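Local coordinates for protein 1-acyl-sn-glycerol-3-phosphate acyltransferase (Thermotoga maritima, PDB 5KYM) that transfers an acyl group to 1-acyl-sn-glycerol-3-phosphate, probably within the membrane bilayer, to make phosphatidic acid for phospholipid synthesis, at residues A[91-96]-A[150-155]. Residues are numbered along the deposited sequence; the frame is centred on the assembly and turned at random.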
ATOM      1  N   PRO A  91      -1.701  -0.314   4.740  1.00 40.72           N
ATOM      2  CA  PRO A  91      -2.593   0.737   5.259  1.00 40.95           C
ATOM      3  C   PRO A  91      -2.069   2.152   4.966  1.00 40.39           C
ATOM      4  O   PRO A  91      -2.868   3.067   4.682  1.00 41.04           O
ATOM      5  CB  PRO A  91      -2.654   0.472   6.795  1.00 40.94           C
ATOM      6  CG  PRO A  91      -1.685  -0.632   7.070  1.00 41.53           C
ATOM      7  CD  PRO A  91      -1.414  -1.359   5.750  1.00 40.65           C
ATOM      8  N   LEU A  92      -0.751   2.315   5.043  1.00 38.11           N
ATOM      9  CA  LEU A  92      -0.119   3.575   4.715  1.00 38.72           C
ATOM     10  C   LEU A  92      -0.436   3.993   3.284  1.00 38.68           C
ATOM     11  O   LEU A  92      -0.966   5.079   3.102  1.00 39.83           O
ATOM     12  CB  LEU A  92       1.398   3.479   4.887  1.00 39.48           C
ATOM     13  CG  LEU A  92       2.233   4.696   4.557  1.00 39.14           C
ATOM     14  CD1 LEU A  92       1.926   5.725   5.578  1.00 40.04           C
ATOM     15  CD2 LEU A  92       3.692   4.381   4.564  1.00 39.51           C
ATOM     16  N   ILE A  93      -0.126   3.175   2.263  1.00 37.39           N
ATOM     17  CA  ILE A  93      -0.412   3.577   0.863  1.00 37.63           C
ATOM     18  C   ILE A  93      -1.961   3.839   0.718  1.00 37.46           C
ATOM     19  O   ILE A  93      -2.367   4.796   0.041  1.00 35.39           O
ATOM     20  CB  ILE A  93       0.001   2.539  -0.201  1.00 38.58           C
ATOM     21  CG1 ILE A  93       1.418   1.987  -0.079  1.00 41.26           C
ATOM     22  CG2 ILE A  93      -0.190   3.081  -1.595  1.00 38.89           C
ATOM     23  CD1 ILE A  93       2.510   2.979  -0.241  1.00 44.55           C
ATOM     24  N   LEU A  94      -2.794   2.981   1.345  1.00 37.33           N
ATOM     25  CA  LEU A  94      -4.267   3.068   1.219  1.00 37.11           C
ATOM     26  C   LEU A  94      -4.775   4.411   1.734  1.00 36.84           C
ATOM     27  O   LEU A  94      -5.563   5.081   1.079  1.00 37.40           O
ATOM     28  CB  LEU A  94      -4.961   1.931   1.962  1.00 37.27           C
ATOM     29  CG  LEU A  94      -4.964   0.528   1.320  1.00 37.84           C
ATOM     30  CD1 LEU A  94      -5.583  -0.596   2.139  1.00 36.29           C
ATOM     31  CD2 LEU A  94      -5.692   0.616   0.003  1.00 39.38           C
ATOM     32  N   GLY A  95      -4.269   4.811   2.885  1.00 35.72           N
ATOM     33  CA  GLY A  95      -4.735   6.008   3.548  1.00 35.52           C
ATOM     34  C   GLY A  95      -4.163   7.314   3.056  1.00 35.74           C
ATOM     35  O   GLY A  95      -4.743   8.364   3.285  1.00 34.60           O
ATOM     36  N   PHE A  96      -3.042   7.266   2.357  1.00 36.50           N
ATOM     37  CA  PHE A  96      -2.333   8.485   2.011  1.00 37.20           C
ATOM     38  C   PHE A  96      -1.900   8.611   0.571  1.00 40.11           C
ATOM     39  O   PHE A  96      -1.263   9.591   0.224  1.00 45.12           O
ATOM     40  CB  PHE A  96      -1.087   8.578   2.901  1.00 36.21           C
ATOM     41  CG  PHE A  96      -1.400   8.779   4.355  1.00 34.15           C
ATOM     42  CD1 PHE A  96      -1.633  10.045   4.855  1.00 32.99           C
ATOM     43  CD2 PHE A  96      -1.447   7.732   5.199  1.00 33.22           C
ATOM     44  CE1 PHE A  96      -1.919  10.248   6.159  1.00 32.23           C
ATOM     45  CE2 PHE A  96      -1.724   7.934   6.534  1.00 33.71           C
ATOM     46  CZ  PHE A  96      -1.938   9.196   7.012  1.00 32.72           C
ATOM     47  N   THR A 150      -6.522   0.911 -10.115  1.00 55.53           N
ATOM     48  CA  THR A 150      -5.201   1.318  -9.614  1.00 51.37           C
ATOM     49  C   THR A 150      -4.551   0.134  -8.905  1.00 49.13           C
ATOM     50  O   THR A 150      -5.199  -0.546  -8.156  1.00 49.39           O
ATOM     51  CB  THR A 150      -5.304   2.537  -8.672  1.00 50.45           C
ATOM     52  OG1 THR A 150      -5.490   3.727  -9.427  1.00 50.64           O
ATOM     53  CG2 THR A 150      -4.030   2.790  -7.882  1.00 52.65           C
ATOM     54  N   PHE A 151      -3.274  -0.082  -9.125  1.00 48.27           N
ATOM     55  CA  PHE A 151      -2.542  -1.110  -8.411  1.00 51.36           C
ATOM     56  C   PHE A 151      -1.475  -0.532  -7.520  1.00 52.65           C
ATOM     57  O   PHE A 151      -1.054   0.615  -7.710  1.00 56.60           O
ATOM     58  CB  PHE A 151      -1.889  -2.118  -9.378  1.00 54.64           C
ATOM     59  CG  PHE A 151      -2.687  -3.342  -9.537  1.00 58.16           C
ATOM     60  CD1 PHE A 151      -3.890  -3.299 -10.292  1.00 60.66           C
ATOM     61  CD2 PHE A 151      -2.328  -4.524  -8.874  1.00 60.79           C
ATOM     62  CE1 PHE A 151      -4.702  -4.414 -10.378  1.00 58.37           C
ATOM     63  CE2 PHE A 151      -3.143  -5.660  -8.995  1.00 61.87           C
ATOM     64  CZ  PHE A 151      -4.327  -5.592  -9.736  1.00 59.85           C
ATOM     65  N   ILE A 152      -1.049  -1.346  -6.552  1.00 50.79           N
ATOM     66  CA  ILE A 152       0.006  -1.001  -5.604  1.00 48.00           C
ATOM     67  C   ILE A 152       0.890  -2.178  -5.582  1.00 45.49           C
ATOM     68  O   ILE A 152       0.440  -3.272  -5.284  1.00 45.91           O
ATOM     69  CB  ILE A 152      -0.542  -0.754  -4.174  1.00 49.04           C
ATOM     70  CG1 ILE A 152      -1.611   0.349  -4.198  1.00 49.40           C
ATOM     71  CG2 ILE A 152       0.569  -0.389  -3.195  1.00 48.96           C
ATOM     72  CD1 ILE A 152      -2.359   0.540  -2.906  1.00 49.34           C
ATOM     73  N   VAL A 153       2.147  -1.962  -5.903  1.00 45.49           N
ATOM     74  CA  VAL A 153       3.065  -3.040  -6.287  1.00 47.60           C
ATOM     75  C   VAL A 153       4.400  -2.847  -5.514  1.00 48.37           C
ATOM     76  O   VAL A 153       4.866  -1.718  -5.385  1.00 44.94           O
ATOM     77  CB  VAL A 153       3.174  -2.989  -7.839  1.00 49.72           C
ATOM     78  CG1 VAL A 153       4.491  -3.508  -8.382  1.00 51.90           C
ATOM     79  CG2 VAL A 153       1.997  -3.717  -8.461  1.00 50.22           C
ATOM     80  N   PHE A 154       4.955  -3.931  -4.950  1.00 49.21           N
ATOM     81  CA  PHE A 154       6.189  -3.874  -4.183  1.00 48.81           C
ATOM     82  C   PHE A 154       7.258  -4.636  -4.921  1.00 49.00           C
ATOM     83  O   PHE A 154       7.511  -5.775  -4.619  1.00 49.59           O
ATOM     84  CB  PHE A 154       5.968  -4.442  -2.773  1.00 49.08           C
ATOM     85  CG  PHE A 154       5.054  -3.615  -1.930  1.00 49.14           C
ATOM     86  CD1 PHE A 154       5.411  -2.362  -1.514  1.00 51.41           C
ATOM     87  CD2 PHE A 154       3.912  -4.120  -1.473  1.00 51.76           C
ATOM     88  CE1 PHE A 154       4.551  -1.597  -0.732  1.00 55.95           C
ATOM     89  CE2 PHE A 154       3.034  -3.379  -0.664  1.00 54.92           C
ATOM     90  CZ  PHE A 154       3.350  -2.110  -0.301  1.00 54.77           C
ATOM     91  N   PRO A 155       7.872  -4.035  -5.934  1.00 51.26           N
ATOM     92  CA  PRO A 155       8.750  -4.772  -6.809  1.00 52.75           C
ATOM     93  C   PRO A 155       9.873  -5.599  -6.124  1.00 55.34           C
ATOM     94  O   PRO A 155      10.388  -6.519  -6.758  1.00 55.83           O
ATOM     95  CB  PRO A 155       9.442  -3.671  -7.666  1.00 53.12           C
ATOM     96  CG  PRO A 155       8.784  -2.421  -7.409  1.00 51.72           C
ATOM     97  CD  PRO A 155       8.039  -2.590  -6.112  1.00 54.06           C
TER
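The side chains of Ile152 and Ile93 run alongside each other, each pointing the opposite way. From CB of Ile152 one arm, CG2, is anti to the backbone N and rests against two carbons of Ile93, CG2 at 3.9 Å and CG1 almost as near. The other arm starts at CG1, which approaches Ile93 CG2 to 4.0 Å. Because this arm is extended (chi2 172°), its end CD1 is carried on to the helix, where it lies 3.6 Å from Ile93 CG2 and slightly farther from Ile93 CB. The same methyl also reaches a second helical residue more loosely, 4.4 Å from Leu94 CD2. This is the common way in which an alpha/beta fold lays a helix on its sheet: strand 151-153, an outermost strand of the five-stranded mixed sheet, presents a branched aliphatic residue to helix 89-96, and Ile93 leans also on Val80 of the adjacent parallel strand. Cutting the Ile152 side chain back to an alanine would leave CG2 of Ile93 without its nearest partner across the contact and would probably open a gap beneath the helix. No hydrogen bond joins the two segments, and the three touching residues are buried. Beyond the isoleucine pair, Leu94 comes near a bound nonane, while Phe154, where the chain leaves the strand, stacks its ring with His84.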